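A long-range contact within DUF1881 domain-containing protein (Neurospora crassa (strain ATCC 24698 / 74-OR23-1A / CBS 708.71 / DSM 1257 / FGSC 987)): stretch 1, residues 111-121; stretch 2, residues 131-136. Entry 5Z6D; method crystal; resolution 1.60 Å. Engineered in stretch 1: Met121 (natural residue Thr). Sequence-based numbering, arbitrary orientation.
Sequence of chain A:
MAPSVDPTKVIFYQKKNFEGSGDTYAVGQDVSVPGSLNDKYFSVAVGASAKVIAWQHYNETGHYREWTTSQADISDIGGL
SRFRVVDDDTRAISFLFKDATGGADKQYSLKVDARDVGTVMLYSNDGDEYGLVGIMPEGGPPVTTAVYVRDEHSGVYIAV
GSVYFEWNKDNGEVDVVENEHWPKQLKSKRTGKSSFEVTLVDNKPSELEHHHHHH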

ATOM      1  N   LYS A 111     -11.983   4.851  -4.724  1.00 18.55           N
ATOM      2  CA  LYS A 111     -10.948   4.771  -5.734  1.00 17.49           C
ATOM      3  C   LYS A 111      -9.869   5.790  -5.420  1.00 19.03           C
ATOM      4  O   LYS A 111     -10.166   6.974  -5.210  1.00 18.13           O
ATOM      5  CB  LYS A 111     -11.538   5.027  -7.128  1.00 20.17           C
ATOM      6  CG  LYS A 111     -10.529   4.946  -8.265  1.00 19.14           C
ATOM      7  CD  LYS A 111     -11.182   5.340  -9.592  1.00 26.86           C
ATOM      8  CE  LYS A 111     -10.177   5.312 -10.725  1.00 35.48           C
ATOM      9  NZ  LYS A 111     -10.632   6.127 -11.885  1.00 47.97           N
ATOM     10  N   VAL A 112      -8.622   5.328  -5.384  1.00 13.10           N
ATOM     11  CA  VAL A 112      -7.507   6.178  -5.038  1.00 14.51           C
ATOM     12  C   VAL A 112      -6.525   6.136  -6.196  1.00 20.12           C
ATOM     13  O   VAL A 112      -5.967   5.084  -6.494  1.00 19.74           O
ATOM     14  CB  VAL A 112      -6.818   5.703  -3.735  1.00 18.15           C
ATOM     15  CG1 VAL A 112      -5.692   6.638  -3.371  1.00 18.48           C
ATOM     16  CG2 VAL A 112      -7.813   5.626  -2.588  1.00 17.35           C
ATOM     17  N   ASP A 113      -6.352   7.262  -6.890  1.00 17.88           N
ATOM     18  CA  ASP A 113      -5.550   7.246  -8.105  1.00 18.93           C
ATOM     19  C   ASP A 113      -4.080   7.468  -7.808  1.00 20.42           C
ATOM     20  O   ASP A 113      -3.514   8.498  -8.173  1.00 24.89           O
ATOM     21  CB  ASP A 113      -6.038   8.309  -9.089  1.00 24.52           C
ATOM     22  CG  ASP A 113      -7.142   7.804  -9.988  1.00 47.09           C
ATOM     23  OD1 ASP A 113      -7.382   6.577 -10.002  1.00 51.56           O
ATOM     24  OD2 ASP A 113      -7.759   8.635 -10.690  1.00 53.96           O
ATOM     25  N   ALA A 114      -3.466   6.506  -7.128  1.00 17.23           N
ATOM     26  CA  ALA A 114      -2.071   6.623  -6.744  1.00 20.89           C
ATOM     27  C   ALA A 114      -1.155   6.512  -7.952  1.00 21.62           C
ATOM     28  O   ALA A 114      -1.133   5.488  -8.635  1.00 25.52           O
ATOM     29  CB  ALA A 114      -1.725   5.561  -5.733  1.00 19.26           C
ATOM     30  N   ARG A 115      -0.382   7.558  -8.210  1.00 19.89           N
ATOM     31  CA  ARG A 115       0.389   7.575  -9.438  1.00 27.27           C
ATOM     32  C   ARG A 115       1.676   6.761  -9.311  1.00 31.27           C
ATOM     33  O   ARG A 115       2.220   6.314 -10.324  1.00 35.35           O
ATOM     34  CB  ARG A 115       0.679   9.016  -9.856  1.00 27.22           C
ATOM     35  CG  ARG A 115      -0.590   9.778 -10.213  1.00 32.78           C
ATOM     36  CD  ARG A 115      -0.296  11.176 -10.730  1.00 40.81           C
ATOM     37  NE  ARG A 115       0.168  11.176 -12.116  1.00 49.97           N
ATOM     38  CZ  ARG A 115       0.152  12.246 -12.906  1.00 54.71           C
ATOM     39  NH1 ARG A 115      -0.317  13.402 -12.452  1.00 53.68           N
ATOM     40  NH2 ARG A 115       0.598  12.161 -14.153  1.00 56.43           N
ATOM     41  N   ASP A 116       2.140   6.531  -8.081  1.00 25.28           N
ATOM     42  CA  ASP A 116       3.368   5.768  -7.893  1.00 26.14           C
ATOM     43  C   ASP A 116       3.085   4.261  -7.881  1.00 25.96           C
ATOM     44  O   ASP A 116       3.707   3.515  -8.638  1.00 29.00           O
ATOM     45  CB  ASP A 116       4.133   6.208  -6.619  1.00 32.34           C
ATOM     46  CG  ASP A 116       3.286   6.172  -5.337  1.00 28.94           C
ATOM     47  OD1 ASP A 116       2.070   5.904  -5.406  1.00 26.34           O
ATOM     48  OD2 ASP A 116       3.860   6.427  -4.244  1.00 25.34           O
ATOM     49  N   VAL A 117       2.123   3.813  -7.078  1.00 20.23           N
ATOM     50  CA  VAL A 117       1.876   2.382  -6.952  1.00 22.33           C
ATOM     51  C   VAL A 117       0.748   1.887  -7.860  1.00 21.01           C
ATOM     52  O   VAL A 117       0.564   0.688  -8.034  1.00 22.11           O
ATOM     53  CB  VAL A 117       1.543   1.978  -5.492  1.00 20.38           C
ATOM     54  CG1 VAL A 117       2.717   2.269  -4.564  1.00 23.33           C
ATOM     55  CG2 VAL A 117       0.286   2.690  -5.015  1.00 20.88           C
ATOM     56  N   GLY A 118      -0.011   2.804  -8.451  1.00 19.62           N
ATOM     57  CA  GLY A 118      -1.094   2.415  -9.339  1.00 22.20           C
ATOM     58  C   GLY A 118      -2.448   2.592  -8.692  1.00 24.01           C
ATOM     59  O   GLY A 118      -2.548   2.605  -7.466  1.00 22.19           O
ATOM     60  N   THR A 119      -3.482   2.743  -9.515  1.00 21.83           N
ATOM     61  CA  THR A 119      -4.850   2.907  -9.035  1.00 19.00           C
ATOM     62  C   THR A 119      -5.286   1.768  -8.116  1.00 18.27           C
ATOM     63  O   THR A 119      -5.060   0.585  -8.417  1.00 19.30           O
ATOM     64  CB  THR A 119      -5.834   2.998 -10.221  1.00 25.70           C
ATOM     65  OG1 THR A 119      -5.472   4.115 -11.042  1.00 29.42           O
ATOM     66  CG2 THR A 119      -7.269   3.178  -9.728  1.00 27.22           C
ATOM     67  N   VAL A 120      -5.931   2.136  -7.009  1.00 17.80           N
ATOM     68  CA  VAL A 120      -6.475   1.160  -6.072  1.00 15.54           C
ATOM     69  C   VAL A 120      -7.970   1.385  -5.926  1.00 18.04           C
ATOM     70  O   VAL A 120      -8.419   2.521  -5.830  1.00 20.89           O
ATOM     71  CB  VAL A 120      -5.791   1.274  -4.702  1.00 19.68           C
ATOM     72  CG1 VAL A 120      -6.427   0.355  -3.687  1.00 17.35           C
ATOM     73  CG2 VAL A 120      -4.305   0.933  -4.838  1.00 20.88           C
ATOM     74  N   MET A 121      -8.731   0.302  -5.944  1.00 15.47           N
ATOM     75  CA  MET A 121     -10.154   0.320  -5.685  1.00 15.31           C
ATOM     76  C   MET A 121     -10.424  -0.407  -4.387  1.00 18.94           C
ATOM     77  O   MET A 121     -10.270  -1.624  -4.321  1.00 23.51           O
ATOM     78  CB  MET A 121     -10.904  -0.339  -6.839  1.00 23.32           C
ATOM     79  CG  MET A 121     -11.221   0.604  -7.967  1.00 36.18           C
ATOM     80  SD  MET A 121     -12.644   1.599  -7.510  1.00 38.68           S
ATOM     81  CE  MET A 121     -13.978   0.490  -7.941  1.00 34.95           C
ATOM     82  N   GLY A 131      -5.124  -1.634   1.617  1.00 18.97           N
ATOM     83  CA  GLY A 131      -4.615  -1.417   0.287  1.00 18.94           C
ATOM     84  C   GLY A 131      -3.477  -0.417   0.282  1.00 18.92           C
ATOM     85  O   GLY A 131      -3.552   0.624   0.927  1.00 17.55           O
ATOM     86  N   LEU A 132      -2.436  -0.737  -0.473  1.00 16.79           N
ATOM     87  CA  LEU A 132      -1.283   0.128  -0.622  1.00 16.42           C
ATOM     88  C   LEU A 132      -1.650   1.290  -1.539  1.00 18.91           C
ATOM     89  O   LEU A 132      -1.994   1.073  -2.702  1.00 19.72           O
ATOM     90  CB  LEU A 132      -0.103  -0.666  -1.189  1.00 16.12           C
ATOM     91  CG  LEU A 132       1.165   0.138  -1.465  1.00 16.17           C
ATOM     92  CD1 LEU A 132       1.853   0.544  -0.162  1.00 17.29           C
ATOM     93  CD2 LEU A 132       2.109  -0.630  -2.389  1.00 18.32           C
ATOM     94  N   VAL A 133      -1.595   2.518  -1.020  1.00 16.57           N
ATOM     95  CA  VAL A 133      -2.011   3.681  -1.804  1.00 14.20           C
ATOM     96  C   VAL A 133      -0.886   4.702  -1.971  1.00 17.93           C
ATOM     97  O   VAL A 133      -1.076   5.776  -2.578  1.00 19.50           O
ATOM     98  CB  VAL A 133      -3.260   4.378  -1.186  1.00 16.03           C
ATOM     99  CG1 VAL A 133      -4.482   3.440  -1.196  1.00 17.08           C
ATOM    100  CG2 VAL A 133      -2.977   4.873   0.226  1.00 16.64           C
ATOM    101  N   GLY A 134       0.302   4.388  -1.462  1.00 17.94           N
ATOM    102  CA  GLY A 134       1.437   5.255  -1.753  1.00 16.79           C
ATOM    103  C   GLY A 134       2.710   4.770  -1.091  1.00 16.13           C
ATOM    104  O   GLY A 134       2.655   3.892  -0.226  1.00 17.48           O
ATOM    105  N   ILE A 135       3.854   5.308  -1.505  1.00 17.24           N
ATOM    106  CA  ILE A 135       5.123   5.016  -0.839  1.00 15.69           C
ATOM    107  C   ILE A 135       5.802   6.349  -0.587  1.00 19.25           C
ATOM    108  O   ILE A 135       5.962   7.141  -1.512  1.00 23.15           O
ATOM    109  CB  ILE A 135       6.029   4.110  -1.696  1.00 15.95           C
ATOM    110  CG1 ILE A 135       5.356   2.750  -1.922  1.00 17.50           C
ATOM    111  CG2 ILE A 135       7.396   3.917  -1.034  1.00 19.51           C
ATOM    112  CD1 ILE A 135       6.112   1.795  -2.854  1.00 16.70           C
ATOM    113  N   MET A 136       6.173   6.615   0.658  1.00 17.56           N
ATOM    114  CA  MET A 136       6.780   7.903   0.981  1.00 20.27           C
ATOM    115  C   MET A 136       8.051   7.730   1.769  1.00 20.26           C
ATOM    116  O   MET A 136       8.019   7.233   2.888  1.00 22.99           O
ATOM    117  CB  MET A 136       5.822   8.779   1.776  1.00 23.50           C
ATOM    118  CG  MET A 136       6.434  10.138   2.118  1.00 27.41           C
ATOM    119  SD  MET A 136       5.286  11.294   2.887  1.00 28.48           S
ATOM    120  CE  MET A 136       4.128  11.594   1.546  1.00 26.24           C
TER

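Val117 and Val133 form the apolar centre of the contact. The CA-to-CB bond of Val117 points toward the second stretch, and the side chain reaches two residues of it with CG1, which lies 3.7 Å from Leu132 CD2 and 3.8 Å from Ile135 CG1. Its other methyl, CG2, rests against the backbone between them, 3.6 Å from Leu132 O and 3.9 Å from Gly134 N. The CA-to-CB bond of Leu132 runs sideways, but the end of the side chain comes nearer and so meets Val117. Val133 packs against the paired strand residues of stretch 1: its CB is 4.0 Å from Val112 CG1, and its CG1 is 4.3 Å from Val120 CB. Val112 and Val120 are held side by side by two backbone hydrogen bonds, Val112 N to Val120 O (2.8 Å) and Val120 N to Val112 O (3.0 Å), so both can face the same valine. Ala114, its CA-to-CB bond directed toward the second stretch, places CB 3.2 Å from Val133 O.

At the polar edge, Asp116 makes the one hydrogen bond between the stretches: Ile135 N donates to Asp116 OD2 at 3.0 Å, with an angle of 156° at the hydrogen. The other carboxylate oxygen, OD1, accepts from Val117 N at 2.7 Å, tying the same side chain to its own loop.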